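OxyA protein (Actinoplanes teichomyceticus, PDB 5HH3) is a haem-dependent cytochrome P450 monooxygenase that probably carries out a phenolic coupling in glycopeptide antibiotic biosynthesis, cyclising a peptide by oxidative cross-linking. Local coordinates at residues 7-12 against 75-80; 30-35 against 320-325; 53-58 against 300-305. One frame throughout, in Å; residues are numbered along the deposited sequence.

Contact 1 of 3, residues 7-12 against 75-80; sequences MFEEIN and RLLYGG
Glu9 reaches out from the first turn of helix 8-19 and meets the short helical turn 75-78 at Leu77 and the chain just beyond it at Gly80. Its CG lies 3.9 Å from CG of Leu77, the two chains running past one another, headed opposite ways, and 4.1 Å from the Leu77 carbonyl O. The chain of Glu9 then bends at chi2 (80°), which carries the carboxylate across to Gly80; there OE1 stands 4.0 Å from the Gly80 O. Two oxygens meeting at this distance are not bonded, and the pairing is probably mildly unfavourable unless a neighbouring charge offsets it. Arg52 could do so, through a weak, long ion pair from its NH1 to OE2 of Glu9, and a glycerol molecule also sits beside the Glu9 side chain. The contact is therefore narrow, one close carbon pair and a polar carboxylate-carbonyl approach, with the backbones 7.3 Å apart between the CA atoms of Glu9 and Leu77.

Further out, Leu77 is held by its own turn. Its carbonyl O accepts the Gly80 N-H at 3.0 Å and is also hydrogen-bonded to Thr81 OG1, while its CD2 lies 3.8 Å above the Tyr78 ring, over the centre. Tyr78 OH is hydrogen-bonded to ND1 of His289, a haem-binding residue. Also on the 75-80 side, Leu76 O is hydrogen-bonded to ND2 of Asn190 of the second subunit. In helix 8-19, Asn12 ND2 folds back on the Phe8 carbonyl O (2.8 Å). The arrangement belongs to the P450 fold: an N-terminal helix packed against the turn that follows the edge strand 72-73 of the main sheet, at the start of the loop region leading to helix 98-106.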
loop_
_atom_site.group_PDB
_atom_site.type_symbol
_atom_site.label_atom_id
_atom_site.label_comp_id
_atom_site.label_asym_id
_atom_site.label_seq_id
_atom_site.Cartn_x
_atom_site.Cartn_y
_atom_site.Cartn_z
ATOM N N MET B 7 -4.327 7.249 -3.245
ATOM C CA MET B 7 -3.096 6.488 -3.431
ATOM C C MET B 7 -3.378 5.328 -4.375
ATOM O O MET B 7 -3.745 4.232 -3.965
ATOM C CB MET B 7 -2.566 6.003 -2.076
ATOM C CG MET B 7 -2.269 7.133 -1.111
ATOM S SD MET B 7 -0.799 8.101 -1.517
ATOM C CE MET B 7 0.441 6.854 -1.176
ATOM N N PHE B 8 -3.189 5.596 -5.665
ATOM C CA PHE B 8 -3.683 4.740 -6.747
ATOM C C PHE B 8 -3.253 3.279 -6.713
ATOM O O PHE B 8 -4.100 2.358 -6.753
ATOM C CB PHE B 8 -3.304 5.365 -8.095
ATOM C CG PHE B 8 -3.744 4.559 -9.269
ATOM C CD1 PHE B 8 -5.092 4.389 -9.546
ATOM C CD2 PHE B 8 -2.816 3.965 -10.088
ATOM C CE1 PHE B 8 -5.505 3.607 -10.635
ATOM C CE2 PHE B 8 -3.207 3.201 -11.172
ATOM C CZ PHE B 8 -4.557 3.012 -11.446
ATOM N N GLU B 9 -1.948 3.048 -6.668
ATOM C CA GLU B 9 -1.415 1.686 -6.623
ATOM C C GLU B 9 -1.827 1.001 -5.317
ATOM O O GLU B 9 -2.283 -0.150 -5.336
ATOM C CB GLU B 9 0.134 1.664 -6.737
ATOM C CG GLU B 9 0.696 2.087 -8.095
ATOM C CD GLU B 9 0.764 3.591 -8.324
ATOM O OE1 GLU B 9 0.350 4.366 -7.428
ATOM O OE2 GLU B 9 1.231 4.012 -9.406
ATOM N N GLU B 10 -1.689 1.715 -4.196
ATOM C CA GLU B 10 -1.917 1.103 -2.889
ATOM C C GLU B 10 -3.401 0.725 -2.668
ATOM O O GLU B 10 -3.693 -0.378 -2.227
ATOM C CB GLU B 10 -1.446 2.025 -1.748
ATOM C CG GLU B 10 0.060 2.255 -1.717
ATOM C CD GLU B 10 0.526 3.401 -2.614
ATOM O OE1 GLU B 10 -0.167 3.801 -3.576
ATOM O OE2 GLU B 10 1.603 3.943 -2.336
ATOM N N ILE B 11 -4.322 1.650 -2.941
ATOM C CA ILE B 11 -5.747 1.393 -2.696
ATOM C C ILE B 11 -6.249 0.228 -3.553
ATOM O O ILE B 11 -7.009 -0.616 -3.079
ATOM C CB ILE B 11 -6.603 2.680 -2.824
ATOM C CG1 ILE B 11 -7.957 2.501 -2.140
ATOM C CG2 ILE B 11 -6.818 3.094 -4.284
ATOM C CD1 ILE B 11 -7.883 2.330 -0.643
ATOM N N ASN B 12 -5.750 0.119 -4.784
ATOM C CA ASN B 12 -6.172 -0.957 -5.666
ATOM C C ASN B 12 -5.517 -2.304 -5.402
ATOM O O ASN B 12 -6.112 -3.340 -5.680
ATOM C CB ASN B 12 -6.094 -0.496 -7.131
ATOM C CG ASN B 12 -7.139 0.560 -7.420
ATOM O OD1 ASN B 12 -8.361 0.293 -7.302
ATOM N ND2 ASN B 12 -6.695 1.777 -7.687
ATOM N N ARG B 75 7.790 -3.600 -13.729
ATOM C CA ARG B 75 8.701 -2.626 -13.110
ATOM C C ARG B 75 8.093 -1.261 -12.831
ATOM O O ARG B 75 8.376 -0.656 -11.791
ATOM C CB ARG B 75 9.880 -2.436 -14.042
ATOM C CG ARG B 75 10.968 -1.467 -13.599
ATOM C CD ARG B 75 12.030 -1.423 -14.689
ATOM N NE ARG B 75 11.473 -1.005 -15.990
ATOM C CZ ARG B 75 11.329 0.258 -16.411
ATOM N NH1 ARG B 75 11.688 1.295 -15.652
ATOM N NH2 ARG B 75 10.814 0.497 -17.617
ATOM N N LEU B 76 7.286 -0.766 -13.767
ATOM C CA LEU B 76 6.735 0.581 -13.665
ATOM C C LEU B 76 5.684 0.779 -12.556
ATOM O O LEU B 76 5.410 1.934 -12.170
ATOM C CB LEU B 76 6.158 1.036 -15.014
ATOM C CG LEU B 76 7.127 1.411 -16.135
ATOM C CD1 LEU B 76 6.284 1.699 -17.369
ATOM C CD2 LEU B 76 8.032 2.602 -15.806
ATOM N N LEU B 77 5.079 -0.301 -12.059
ATOM C CA LEU B 77 4.088 -0.162 -10.989
ATOM C C LEU B 77 4.796 0.120 -9.681
ATOM O O LEU B 77 4.623 1.183 -9.079
ATOM C CB LEU B 77 3.217 -1.408 -10.833
ATOM C CG LEU B 77 2.088 -1.186 -9.811
ATOM C CD1 LEU B 77 0.761 -1.514 -10.456
ATOM C CD2 LEU B 77 2.295 -1.959 -8.506
ATOM N N TYR B 78 5.633 -0.819 -9.274
ATOM C CA TYR B 78 6.285 -0.742 -7.976
ATOM C C TYR B 78 7.259 0.434 -7.865
ATOM O O TYR B 78 7.525 0.897 -6.756
ATOM C CB TYR B 78 6.952 -2.073 -7.635
ATOM C CG TYR B 78 5.948 -3.160 -7.271
ATOM C CD1 TYR B 78 5.249 -3.125 -6.049
ATOM C CD2 TYR B 78 5.681 -4.220 -8.152
ATOM C CE1 TYR B 78 4.328 -4.119 -5.718
ATOM C CE2 TYR B 78 4.771 -5.222 -7.827
ATOM C CZ TYR B 78 4.096 -5.172 -6.617
ATOM O OH TYR B 78 3.199 -6.171 -6.324
ATOM N N GLY B 79 7.758 0.927 -9.003
ATOM C CA GLY B 79 8.577 2.145 -9.041
ATOM C C GLY B 79 7.836 3.444 -8.710
ATOM O O GLY B 79 8.468 4.424 -8.338
ATOM N N GLY B 80 6.505 3.456 -8.848
ATOM C CA GLY B 80 5.662 4.594 -8.427
ATOM C C GLY B 80 5.032 4.475 -7.037
ATOM O O GLY B 80 4.164 5.285 -6.687
#

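Contact 2 of 3, residues 30-35 against 320-325; sequences QLRSLM and RNFPRP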
loop_
_atom_site.group_PDB
_atom_site.type_symbol
_atom_site.label_atom_id
_atom_site.label_comp_id
_atom_site.label_asym_id
_atom_site.label_seq_id
_atom_site.Cartn_x
_atom_site.Cartn_y
_atom_site.Cartn_z
ATOM N N GLN B 30 -17.976 -11.903 -3.813
ATOM C CA GLN B 30 -17.646 -10.631 -4.450
ATOM C C GLN B 30 -16.807 -10.870 -5.713
ATOM O O GLN B 30 -16.988 -10.186 -6.719
ATOM C CB GLN B 30 -16.887 -9.727 -3.472
ATOM C CG GLN B 30 -17.701 -9.174 -2.301
ATOM C CD GLN B 30 -18.007 -10.164 -1.163
ATOM O OE1 GLN B 30 -17.448 -11.281 -1.067
ATOM N NE2 GLN B 30 -18.923 -9.747 -0.283
ATOM N N LEU B 31 -15.903 -11.839 -5.664
ATOM C CA LEU B 31 -15.153 -12.235 -6.864
ATOM C C LEU B 31 -16.051 -12.991 -7.868
ATOM O O LEU B 31 -15.954 -12.761 -9.075
ATOM C CB LEU B 31 -13.944 -13.097 -6.506
ATOM C CG LEU B 31 -13.034 -13.495 -7.671
ATOM C CD1 LEU B 31 -12.523 -12.278 -8.417
ATOM C CD2 LEU B 31 -11.881 -14.353 -7.208
ATOM N N ARG B 32 -16.889 -13.887 -7.353
ATOM C CA ARG B 32 -17.864 -14.632 -8.157
ATOM C C ARG B 32 -18.697 -13.654 -9.007
ATOM O O ARG B 32 -18.916 -13.883 -10.192
ATOM C CB ARG B 32 -18.767 -15.472 -7.236
ATOM C CG ARG B 32 -19.215 -16.823 -7.773
ATOM C CD ARG B 32 -19.711 -17.711 -6.628
ATOM N NE ARG B 32 -20.835 -17.118 -5.910
ATOM C CZ ARG B 32 -21.214 -17.450 -4.676
ATOM N NH1 ARG B 32 -20.571 -18.372 -3.996
ATOM N NH2 ARG B 32 -22.253 -16.837 -4.113
ATOM N N SER B 33 -19.148 -12.564 -8.383
ATOM C CA SER B 33 -19.951 -11.573 -9.061
ATOM C C SER B 33 -19.197 -10.881 -10.197
ATOM O O SER B 33 -19.737 -10.718 -11.308
ATOM C CB SER B 33 -20.495 -10.539 -8.061
ATOM O OG SER B 33 -21.262 -9.577 -8.739
ATOM N N LEU B 34 -17.943 -10.513 -9.947
ATOM C CA LEU B 34 -17.118 -9.883 -10.971
ATOM C C LEU B 34 -16.823 -10.849 -12.112
ATOM O O LEU B 34 -16.875 -10.465 -13.277
ATOM C CB LEU B 34 -15.820 -9.302 -10.371
ATOM C CG LEU B 34 -16.051 -8.164 -9.355
ATOM C CD1 LEU B 34 -14.729 -7.780 -8.704
ATOM C CD2 LEU B 34 -16.700 -6.941 -9.992
ATOM N N MET B 35 -16.535 -12.100 -11.769
ATOM C CA MET B 35 -16.331 -13.175 -12.757
ATOM C C MET B 35 -17.508 -13.297 -13.746
ATOM O O MET B 35 -17.299 -13.503 -14.934
ATOM C CB MET B 35 -16.119 -14.514 -12.049
ATOM C CG MET B 35 -14.727 -14.698 -11.468
ATOM S SD MET B 35 -14.656 -16.062 -10.276
ATOM C CE MET B 35 -14.816 -17.449 -11.400
ATOM N N ARG B 320 -13.029 -21.049 -13.021
ATOM C CA ARG B 320 -13.910 -20.238 -13.867
ATOM C C ARG B 320 -15.345 -20.750 -13.937
ATOM O O ARG B 320 -16.270 -19.958 -14.156
ATOM C CB ARG B 320 -13.341 -20.101 -15.275
ATOM C CG ARG B 320 -13.379 -21.371 -16.122
ATOM C CD ARG B 320 -12.626 -21.127 -17.426
ATOM N NE ARG B 320 -12.105 -22.336 -18.058
ATOM C CZ ARG B 320 -11.107 -23.089 -17.580
ATOM N NH1 ARG B 320 -10.512 -22.821 -16.408
ATOM N NH2 ARG B 320 -10.698 -24.148 -18.271
ATOM N N ASN B 321 -15.533 -22.049 -13.757
ATOM C CA ASN B 321 -16.883 -22.644 -13.774
ATOM C C ASN B 321 -17.548 -22.775 -12.386
ATOM O O ASN B 321 -18.633 -23.295 -12.301
ATOM C CB ASN B 321 -16.851 -23.996 -14.514
ATOM C CG ASN B 321 -16.501 -23.843 -15.988
ATOM O OD1 ASN B 321 -17.002 -22.959 -16.665
ATOM N ND2 ASN B 321 -15.624 -24.693 -16.480
ATOM N N PHE B 322 -16.918 -22.284 -11.321
ATOM C CA PHE B 322 -17.549 -22.232 -9.985
ATOM C C PHE B 322 -18.852 -21.425 -10.073
ATOM O O PHE B 322 -18.840 -20.401 -10.705
ATOM C CB PHE B 322 -16.595 -21.544 -8.987
ATOM C CG PHE B 322 -17.084 -21.566 -7.563
ATOM C CD1 PHE B 322 -17.084 -22.756 -6.837
ATOM C CD2 PHE B 322 -17.576 -20.416 -6.957
ATOM C CE1 PHE B 322 -17.555 -22.795 -5.532
ATOM C CE2 PHE B 322 -18.049 -20.456 -5.641
ATOM C CZ PHE B 322 -18.035 -21.638 -4.935
ATOM N N PRO B 323 -19.979 -21.846 -9.491
ATOM C CA PRO B 323 -20.155 -23.004 -8.602
ATOM C C PRO B 323 -20.730 -24.264 -9.261
ATOM O O PRO B 323 -21.247 -25.143 -8.570
ATOM C CB PRO B 323 -21.161 -22.461 -7.604
ATOM C CG PRO B 323 -22.071 -21.655 -8.467
ATOM C CD PRO B 323 -21.166 -20.973 -9.470
ATOM N N ARG B 324 -20.597 -24.386 -10.575
ATOM C CA ARG B 324 -21.188 -25.514 -11.287
ATOM C C ARG B 324 -20.453 -26.813 -10.928
ATOM O O ARG B 324 -19.271 -26.779 -10.541
ATOM C CB ARG B 324 -21.162 -25.279 -12.805
ATOM C CG ARG B 324 -21.907 -24.038 -13.294
ATOM C CD ARG B 324 -21.351 -23.551 -14.636
ATOM N NE ARG B 324 -21.343 -24.631 -15.626
ATOM C CZ ARG B 324 -22.322 -24.900 -16.492
ATOM N NH1 ARG B 324 -23.434 -24.154 -16.547
ATOM N NH2 ARG B 324 -22.188 -25.936 -17.329
ATOM N N PRO B 325 -21.135 -27.967 -11.056
ATOM C CA PRO B 325 -20.524 -29.258 -10.726
ATOM C C PRO B 325 -19.153 -29.544 -11.342
ATOM O O PRO B 325 -18.312 -30.175 -10.687
ATOM C CB PRO B 325 -21.542 -30.267 -11.264
ATOM C CG PRO B 325 -22.844 -29.568 -11.119
ATOM C CD PRO B 325 -22.555 -28.130 -11.445
#
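Arg32 and Met35, one turn apart on helix 29-37, face the irregular segment 320-325, with CA separations of 7.8 Å from Arg32 to Phe322 and 7.5 Å from Met35 to Arg320. The loop reverses at Phe322-Pro323, whose peptide bond is cis; Arg324 N bonds to Asn321 O at 2.8 Å, closing a type VI turn. This bend sets Pro323 CB 3.9 Å above the centre of the Phe322 ring, so the ring is backed by its own proline while it turns an edge to the helix.

That edge is met by the aliphatic part of Arg32. CD comes 3.4 Å from CE2 of Phe322, near the ring plane, and CG lies farther back against CD2. The guanidinium also offers its edge, NH1 standing 3.7 Å from CE2, with its plane inclined 34° to the ring; this is edge contact and not a cation-pi stack. Arg32 was modelled in two conformers, so these details hold for one of them and remain doubtful for the other. Met35 bends at chi3 (71°), carrying its methyl CE to 3.8 Å from Arg320 CA, so it packs on the loop backbone. The Arg320 side chain leads away, its NH1 hydrogen-bonded to Ala317 O, while Asp26 and Pro27 also touch the Phe322 ring.

With methyl, methylene and ring carbons making most of the touch and no hydrogen bond between the segments, the association of this helix with the loop after helix 314-318 rests on dispersion-type packing at the surface, its Arg32 part being the less certain.

Contact 3 of 3, residues 53-58 against 300-305; sequences TAWLAT and GDHLIK
Trp55 bridges from strand 53-57 to strand 302-304, with Ile304 over one face of the indole and its far end against a face of the His302 ring. Its CB points at the second strand, and CG stands anti to the carbonyl carbon (chi1 -58°), sending the indole out as a flat plate between the two segments. The pyrrole part comes first: Ile304 CG1 lies 4.1 Å from the five-membered ring centroid in a CH-pi contact. The nearest atom there is NE1, 3.9 Å from that CG1. The N-H itself is spent on Asp308 OD2, an oxygen that also takes Lys305 N, while OD1 of the same carboxylate receives Thr53 N. Asp308 thus probably helps to fix the rotation of the indole, and it ties both segments together without belonging to either.

Further along the six-membered ring, CZ2 passes the Leu303 carbonyl O at 3.8 Å, in an oblique approach. At the far end, CH2 comes 3.6 Å from His302 ND1, and CZ3 lies against one face of the imidazole, 3.6 Å from His302 CG. The six-membered ring of Trp55 and the His302 ring meet obliquely, planes 55° apart and centroids 4.9 Å apart, neither stacked nor edge-to-face. Thr53 CG2, from the same strand, rests near the rim of the indole face opposite Ile304.

The two strands belong to different sheets: 53-57 lies between strands 40-45 and 309-312 in the main P450 sheet, and 302-304 pairs with 297-299 in a separate hairpin. Their axes, 9.6 Å apart at 122°, are consistent with packing and not pairing. Leu40, Thr42 and Val310 also touch Trp55, while Ala54 and Leu56 turn to helix 8-19.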
loop_
_atom_site.group_PDB
_atom_site.type_symbol
_atom_site.label_atom_id
_atom_site.label_comp_id
_atom_site.label_asym_id
_atom_site.label_seq_id
_atom_site.Cartn_x
_atom_site.Cartn_y
_atom_site.Cartn_z
ATOM N N THR B 53 -6.989 3.867 -14.548
ATOM C CA THR B 53 -7.891 2.838 -14.092
ATOM C C THR B 53 -7.109 1.594 -13.708
ATOM O O THR B 53 -6.166 1.175 -14.410
ATOM C CB THR B 53 -8.895 2.477 -15.189
ATOM O OG1 THR B 53 -9.688 3.622 -15.479
ATOM C CG2 THR B 53 -9.775 1.289 -14.803
ATOM N N ALA B 54 -7.515 1.004 -12.597
ATOM C CA ALA B 54 -7.004 -0.279 -12.180
ATOM C C ALA B 54 -8.058 -1.328 -12.516
ATOM O O ALA B 54 -9.230 -1.222 -12.099
ATOM C CB ALA B 54 -6.702 -0.261 -10.703
ATOM N N TRP B 55 -7.645 -2.297 -13.323
ATOM C CA TRP B 55 -8.505 -3.336 -13.835
ATOM C C TRP B 55 -8.157 -4.690 -13.213
ATOM O O TRP B 55 -7.002 -4.943 -12.831
ATOM C CB TRP B 55 -8.291 -3.500 -15.340
ATOM C CG TRP B 55 -8.516 -2.320 -16.212
ATOM C CD1 TRP B 55 -7.580 -1.413 -16.619
ATOM C CD2 TRP B 55 -9.741 -1.964 -16.874
ATOM N NE1 TRP B 55 -8.153 -0.492 -17.460
ATOM C CE2 TRP B 55 -9.473 -0.828 -17.663
ATOM C CE3 TRP B 55 -11.039 -2.504 -16.886
ATOM C CZ2 TRP B 55 -10.444 -0.209 -18.449
ATOM C CZ3 TRP B 55 -12.036 -1.869 -17.716
ATOM C CH2 TRP B 55 -11.718 -0.748 -18.461
ATOM N N LEU B 56 -9.162 -5.558 -13.161
ATOM C CA LEU B 56 -9.001 -6.948 -12.762
ATOM C C LEU B 56 -9.384 -7.816 -13.936
ATOM O O LEU B 56 -10.508 -7.704 -14.408
ATOM C CB LEU B 56 -9.919 -7.270 -11.580
ATOM C CG LEU B 56 -9.887 -8.694 -11.022
ATOM C CD1 LEU B 56 -8.593 -8.930 -10.253
ATOM C CD2 LEU B 56 -11.083 -8.924 -10.109
ATOM N N ALA B 57 -8.473 -8.668 -14.393
ATOM C CA ALA B 57 -8.743 -9.643 -15.472
ATOM C C ALA B 57 -9.074 -10.974 -14.819
ATOM O O ALA B 57 -8.283 -11.468 -14.017
ATOM C CB ALA B 57 -7.527 -9.809 -16.379
ATOM N N THR B 58 -10.245 -11.521 -15.151
ATOM C CA THR B 58 -10.722 -12.793 -14.630
ATOM C C THR B 58 -10.898 -13.878 -15.704
ATOM O O THR B 58 -10.940 -15.061 -15.351
ATOM C CB THR B 58 -12.083 -12.632 -13.890
ATOM O OG1 THR B 58 -13.060 -12.062 -14.768
ATOM C CG2 THR B 58 -11.963 -11.738 -12.668
ATOM N N GLY B 300 -11.239 -7.822 -23.922
ATOM C CA GLY B 300 -12.674 -7.975 -23.780
ATOM C C GLY B 300 -13.297 -6.937 -24.697
ATOM O O GLY B 300 -12.886 -6.753 -25.862
ATOM N N ASP B 301 -14.245 -6.216 -24.126
ATOM C CA ASP B 301 -14.955 -5.167 -24.804
ATOM C C ASP B 301 -14.592 -3.845 -24.089
ATOM O O ASP B 301 -15.475 -3.036 -23.780
ATOM C CB ASP B 301 -16.446 -5.502 -24.696
ATOM C CG ASP B 301 -17.326 -4.490 -25.374
ATOM O OD1 ASP B 301 -16.938 -3.992 -26.456
ATOM O OD2 ASP B 301 -18.400 -4.190 -24.800
ATOM N N HIS B 302 -13.293 -3.664 -23.803
ATOM C CA HIS B 302 -12.784 -2.525 -23.054
ATOM C C HIS B 302 -11.503 -2.002 -23.659
ATOM O O HIS B 302 -10.752 -2.751 -24.275
ATOM C CB HIS B 302 -12.494 -2.922 -21.597
ATOM C CG HIS B 302 -13.710 -2.980 -20.733
ATOM N ND1 HIS B 302 -14.463 -1.861 -20.440
ATOM C CD2 HIS B 302 -14.313 -4.019 -20.106
ATOM C CE1 HIS B 302 -15.473 -2.206 -19.662
ATOM N NE2 HIS B 302 -15.403 -3.507 -19.443
ATOM N N LEU B 303 -11.239 -0.727 -23.449
ATOM C CA LEU B 303 -9.976 -0.116 -23.862
ATOM C C LEU B 303 -9.114 0.202 -22.632
ATOM O O LEU B 303 -9.403 1.127 -21.873
ATOM C CB LEU B 303 -10.244 1.162 -24.664
ATOM C CG LEU B 303 -9.024 1.882 -25.266
ATOM C CD1 LEU B 303 -8.197 0.941 -26.123
ATOM C CD2 LEU B 303 -9.527 3.061 -26.082
ATOM N N ILE B 304 -8.062 -0.585 -22.449
ATOM C CA ILE B 304 -7.047 -0.314 -21.434
ATOM C C ILE B 304 -6.123 0.773 -21.949
ATOM O O ILE B 304 -5.467 0.576 -22.959
ATOM C CB ILE B 304 -6.246 -1.578 -21.091
ATOM C CG1 ILE B 304 -7.190 -2.649 -20.526
ATOM C CG2 ILE B 304 -5.126 -1.272 -20.088
ATOM C CD1 ILE B 304 -6.616 -4.049 -20.613
ATOM N N LYS B 305 -6.099 1.927 -21.292
ATOM C CA LYS B 305 -5.222 3.022 -21.711
ATOM C C LYS B 305 -3.833 2.861 -21.150
ATOM O O LYS B 305 -3.671 2.380 -20.040
ATOM C CB LYS B 305 -5.764 4.360 -21.280
ATOM C CG LYS B 305 -7.036 4.787 -22.003
ATOM C CD LYS B 305 -6.804 5.117 -23.481
ATOM C CE LYS B 305 -5.986 6.389 -23.671
ATOM N NZ LYS B 305 -5.960 6.738 -25.118
#

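Contact 3 is the hub, its centre 16 Å from that of contact 1 and 19 Å from that of contact 2. Segment 53-58 supplies both joins: Ala54 CB packs on Asn12 CG at 3.4 Å, and Leu56 CD2 on Leu31 CD1 at 4.0 Å. Contacts 1 and 2 do not touch, their centres lying 28 Å apart. Along the chain, contact 3 is nested inside the loop closed by contact 2, whereas contact 1 crosses both. In contact 1 the side chain of Leu77 is about 10 Å from the haem and about 7 Å from the side chains of the haem-binding His289 and Arg291; in contact 3 that of Ile304 is about 9 Å from that of Arg291. Contact 2 lies away from the haem-binding residues.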